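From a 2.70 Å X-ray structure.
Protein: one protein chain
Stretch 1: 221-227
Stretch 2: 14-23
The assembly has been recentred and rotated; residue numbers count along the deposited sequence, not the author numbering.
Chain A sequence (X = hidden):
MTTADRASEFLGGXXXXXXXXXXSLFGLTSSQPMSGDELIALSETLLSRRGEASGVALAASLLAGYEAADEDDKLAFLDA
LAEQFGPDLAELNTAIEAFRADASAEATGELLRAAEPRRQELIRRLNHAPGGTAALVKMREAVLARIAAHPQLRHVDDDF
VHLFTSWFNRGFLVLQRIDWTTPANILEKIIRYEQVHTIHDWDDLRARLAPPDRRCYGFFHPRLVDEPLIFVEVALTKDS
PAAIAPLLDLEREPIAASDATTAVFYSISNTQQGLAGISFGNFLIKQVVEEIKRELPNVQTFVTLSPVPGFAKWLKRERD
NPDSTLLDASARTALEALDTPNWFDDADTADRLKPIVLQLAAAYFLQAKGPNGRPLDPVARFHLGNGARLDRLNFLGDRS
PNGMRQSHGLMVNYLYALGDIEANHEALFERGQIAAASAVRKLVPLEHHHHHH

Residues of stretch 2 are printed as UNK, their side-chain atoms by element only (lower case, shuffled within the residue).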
# COMPACT_ATOMS: atom_id res chain seq x y z
N HIS A 221 3.11 -5.42 16.09
CA HIS A 221 2.96 -4.07 16.61
C HIS A 221 4.10 -3.26 16.00
O HIS A 221 5.23 -3.73 15.88
CB HIS A 221 3.02 -4.06 18.13
CG HIS A 221 2.62 -2.76 18.73
ND1 HIS A 221 3.32 -1.59 18.53
CD2 HIS A 221 1.57 -2.43 19.53
CE1 HIS A 221 2.73 -0.60 19.16
NE2 HIS A 221 1.66 -1.08 19.78
N PRO A 222 3.82 -2.03 15.57
CA PRO A 222 4.85 -1.18 14.98
C PRO A 222 6.11 -0.96 15.83
O PRO A 222 7.17 -0.66 15.28
CB PRO A 222 4.10 0.13 14.68
CG PRO A 222 2.96 0.14 15.68
CD PRO A 222 2.53 -1.31 15.70
N ARG A 223 6.02 -1.10 17.16
CA ARG A 223 7.18 -0.91 18.04
C ARG A 223 8.29 -1.90 17.75
O ARG A 223 9.45 -1.58 17.93
CB ARG A 223 6.81 -1.04 19.53
CG ARG A 223 6.04 0.12 20.11
CD ARG A 223 6.85 1.40 20.17
NE ARG A 223 6.06 2.46 20.77
CZ ARG A 223 6.58 3.57 21.30
NH1 ARG A 223 5.77 4.49 21.83
NH2 ARG A 223 7.90 3.76 21.30
N LEU A 224 7.92 -3.10 17.35
CA LEU A 224 8.88 -4.14 17.03
C LEU A 224 8.59 -4.61 15.63
O LEU A 224 7.93 -5.63 15.41
CB LEU A 224 8.75 -5.31 18.00
CG LEU A 224 9.14 -5.01 19.44
CD1 LEU A 224 8.93 -6.26 20.27
CD2 LEU A 224 10.60 -4.56 19.50
N VAL A 225 9.10 -3.84 14.68
CA VAL A 225 8.94 -4.10 13.27
C VAL A 225 9.32 -5.51 12.83
O VAL A 225 10.34 -6.04 13.25
CB VAL A 225 9.76 -3.07 12.45
CG1 VAL A 225 10.17 -3.66 11.10
CG2 VAL A 225 8.91 -1.80 12.25
N ASP A 226 8.47 -6.09 11.99
CA ASP A 226 8.65 -7.43 11.44
C ASP A 226 8.67 -8.51 12.49
O ASP A 226 9.05 -9.63 12.21
CB ASP A 226 9.96 -7.50 10.63
CG ASP A 226 9.83 -6.85 9.26
OD1 ASP A 226 10.87 -6.56 8.63
OD2 ASP A 226 8.68 -6.63 8.81
N GLU A 227 8.24 -8.20 13.70
CA GLU A 227 8.30 -9.19 14.75
C GLU A 227 6.94 -9.74 15.22
O GLU A 227 6.11 -9.00 15.76
CB GLU A 227 9.09 -8.60 15.92
CG GLU A 227 9.60 -9.61 16.91
CD GLU A 227 10.61 -10.56 16.30
OE1 GLU A 227 11.75 -10.11 16.02
OE2 GLU A 227 10.28 -11.75 16.11
N UNK A 14 0.88 4.24 7.10
CA UNK A 14 1.91 4.77 7.98
C UNK A 14 2.80 3.67 8.50
O UNK A 14 4.01 3.82 8.56
c UNK A 14 1.39 7.02 9.23
c UNK A 14 0.79 7.64 7.98
c UNK A 14 1.28 5.50 9.17
c UNK A 14 0.68 7.52 10.46
N UNK A 15 2.19 2.55 8.88
CA UNK A 15 2.95 1.43 9.39
C UNK A 15 3.92 0.91 8.35
O UNK A 15 5.04 0.54 8.68
c UNK A 15 1.30 0.61 11.16
c UNK A 15 -0.02 1.17 13.58
c UNK A 15 0.15 -0.11 11.53
c UNK A 15 1.11 1.90 13.23
c UNK A 15 -0.51 0.17 12.73
c UNK A 15 2.01 0.30 9.86
c UNK A 15 1.77 1.61 12.03
N UNK A 16 3.51 0.89 7.08
CA UNK A 16 4.37 0.41 6.00
C UNK A 16 5.61 1.29 5.86
O UNK A 16 6.69 0.81 5.53
n UNK A 16 2.11 -1.10 5.87
c UNK A 16 3.61 0.39 4.67
o UNK A 16 1.72 -0.74 3.68
c UNK A 16 2.40 -0.53 4.70
N UNK A 17 5.44 2.58 6.12
CA UNK A 17 6.56 3.51 6.06
C UNK A 17 7.53 3.20 7.21
O UNK A 17 8.73 3.08 7.00
c UNK A 17 6.04 4.95 6.21
o UNK A 17 5.13 5.27 5.17
N UNK A 18 6.98 3.05 8.42
CA UNK A 18 7.76 2.75 9.62
C UNK A 18 8.40 1.36 9.53
O UNK A 18 9.27 1.01 10.33
c UNK A 18 4.96 3.78 12.21
c UNK A 18 5.91 3.99 11.02
c UNK A 18 6.86 2.80 10.87
c UNK A 18 6.74 5.26 11.17
N UNK A 19 7.95 0.57 8.56
CA UNK A 19 8.49 -0.77 8.38
C UNK A 19 9.73 -0.70 7.51
O UNK A 19 10.78 -1.20 7.89
o UNK A 19 6.24 -1.68 8.48
c UNK A 19 7.47 -1.73 7.74
c UNK A 19 8.00 -3.17 7.75
N UNK A 20 9.60 -0.08 6.34
CA UNK A 20 10.76 0.03 5.47
C UNK A 20 11.82 0.88 6.16
O UNK A 20 13.01 0.60 6.03
o UNK A 20 7.83 1.81 2.19
c UNK A 20 9.25 1.59 4.09
c UNK A 20 8.94 2.08 2.69
o UNK A 20 9.84 2.73 2.10
c UNK A 20 10.39 0.61 4.10
N UNK A 21 11.40 1.90 6.89
CA UNK A 21 12.35 2.73 7.62
C UNK A 21 13.13 1.81 8.57
O UNK A 21 14.36 1.88 8.66
c UNK A 21 11.62 3.80 8.45
c UNK A 21 11.68 5.49 10.30
n UNK A 21 10.95 6.43 9.46
n UNK A 21 9.57 7.20 11.14
n UNK A 21 9.37 8.04 9.01
c UNK A 21 12.50 4.52 9.46
c UNK A 21 9.96 7.22 9.87
N UNK A 22 12.38 0.94 9.25
CA UNK A 22 12.98 -0.00 10.19
C UNK A 22 13.66 -1.19 9.52
O UNK A 22 14.28 -2.01 10.19
N UNK A 23 13.52 -1.28 8.21
CA UNK A 23 14.13 -2.36 7.45
C UNK A 23 15.47 -1.87 6.89
O UNK A 23 15.91 -0.76 7.19
c UNK A 23 11.16 -4.06 5.56
n UNK A 23 9.16 -5.02 3.82
c UNK A 23 12.07 -3.73 6.73
n UNK A 23 8.39 -6.48 5.42
c UNK A 23 13.21 -2.80 6.31
n UNK A 23 10.17 -5.09 5.89
c UNK A 23 9.24 -5.53 5.05

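Position 14 opens the stretch in mid-helix with four side-chain carbons, forked at the second. It lies out of reach of stretch 1 and is buried against other parts of the fold; the fork makes it leucine, L14.

Position 15 carries one carbon and then a ring of six carbons, with no hydroxyl oxygen on it. Its CA-to-CB bond points sideways, yet the end of the side chain comes nearer stretch 1, and a ring carbon touches P222. This is phenylalanine, F15, with F15 CE1 3.5 Å from P222 CG. P222 CD sits over one face of the ring, so a flat aromatic surface meets a compact aliphatic one.

Position 16 has two carbons, the second bearing one oxygen and one nitrogen. That is an amide on a short stem, asparagine, N16, exposed and turned to no partner in stretch 1. Position 17 has one carbon and one oxygen, also out of reach: serine, S17.

At position 18 four carbons again fork at the second, and CA-to-CB points toward stretch 1. A terminal carbon touches P222, and the backbone O lies against V225. The residue is leucine, L18. L18 CD1 is 4.5 Å from P222 CB, a loose apolar contact, while L18 O lies 3.4 Å from V225 CG2.

Position 19 has a CB carrying one oxygen and one carbon, and this carbon lies against V225 and D226. The branching identifies threonine, T19. T19 OG1 donates to F15 O at 2.5 Å, satisfying the hydroxyl within the helix. The methyl, T19 CG2, faces stretch 1, 4.0 Å from V225 CG1 and 3.7 Å from D226 OD2.

Position 20 shows three carbons, the third bearing two oxygens, and its CA-to-CB bond points away from stretch 1: glutamate, E20. Position 21 runs through three carbons and a nitrogen to a carbon with two more nitrogens. It is arginine, R21, with no contact here; its terminal nitrogens bond elsewhere in the structure.

Position 22 has no side-chain atoms and is glycine, G22. A CB built on G22 would point toward stretch 1, only 3.4 Å from V225 CG2, and that CB would be crowded by L18 O at 3.1 Å.

Position 23 repeats the chain of three carbons, nitrogen, and carbon with two nitrogens, but here the nitrogen-rich end reaches the D226 carboxylate: arginine, R23. R23 NE donates to D226 OD1 at 3.2 Å with a nearly straight N-H...O angle of 163°, and R23 NH2 adds a weak bond to D226 OD2 at 3.4 Å. The carboxylate meets the guanidinium at its edge, near its plane, in a two-pronged salt bridge.

The contact, 310 Å² in all, runs from apolar contacts on the helix to a charged one at R23. P222 packs on F15 and L18; V225 meets L18 O and the T19 methyl; D226 pairs with R23. A type II turn from L224 to E227 places V225 and D226 at its two central positions, and both CA-to-CB bonds point toward stretch 2. The design rule is simple: a short turn can present a hydrophobic and a charged side chain side by side, one to the helix and one to the arginine at the end of the stretch.

Stretch 2 (14-23) LFNSLTERGR
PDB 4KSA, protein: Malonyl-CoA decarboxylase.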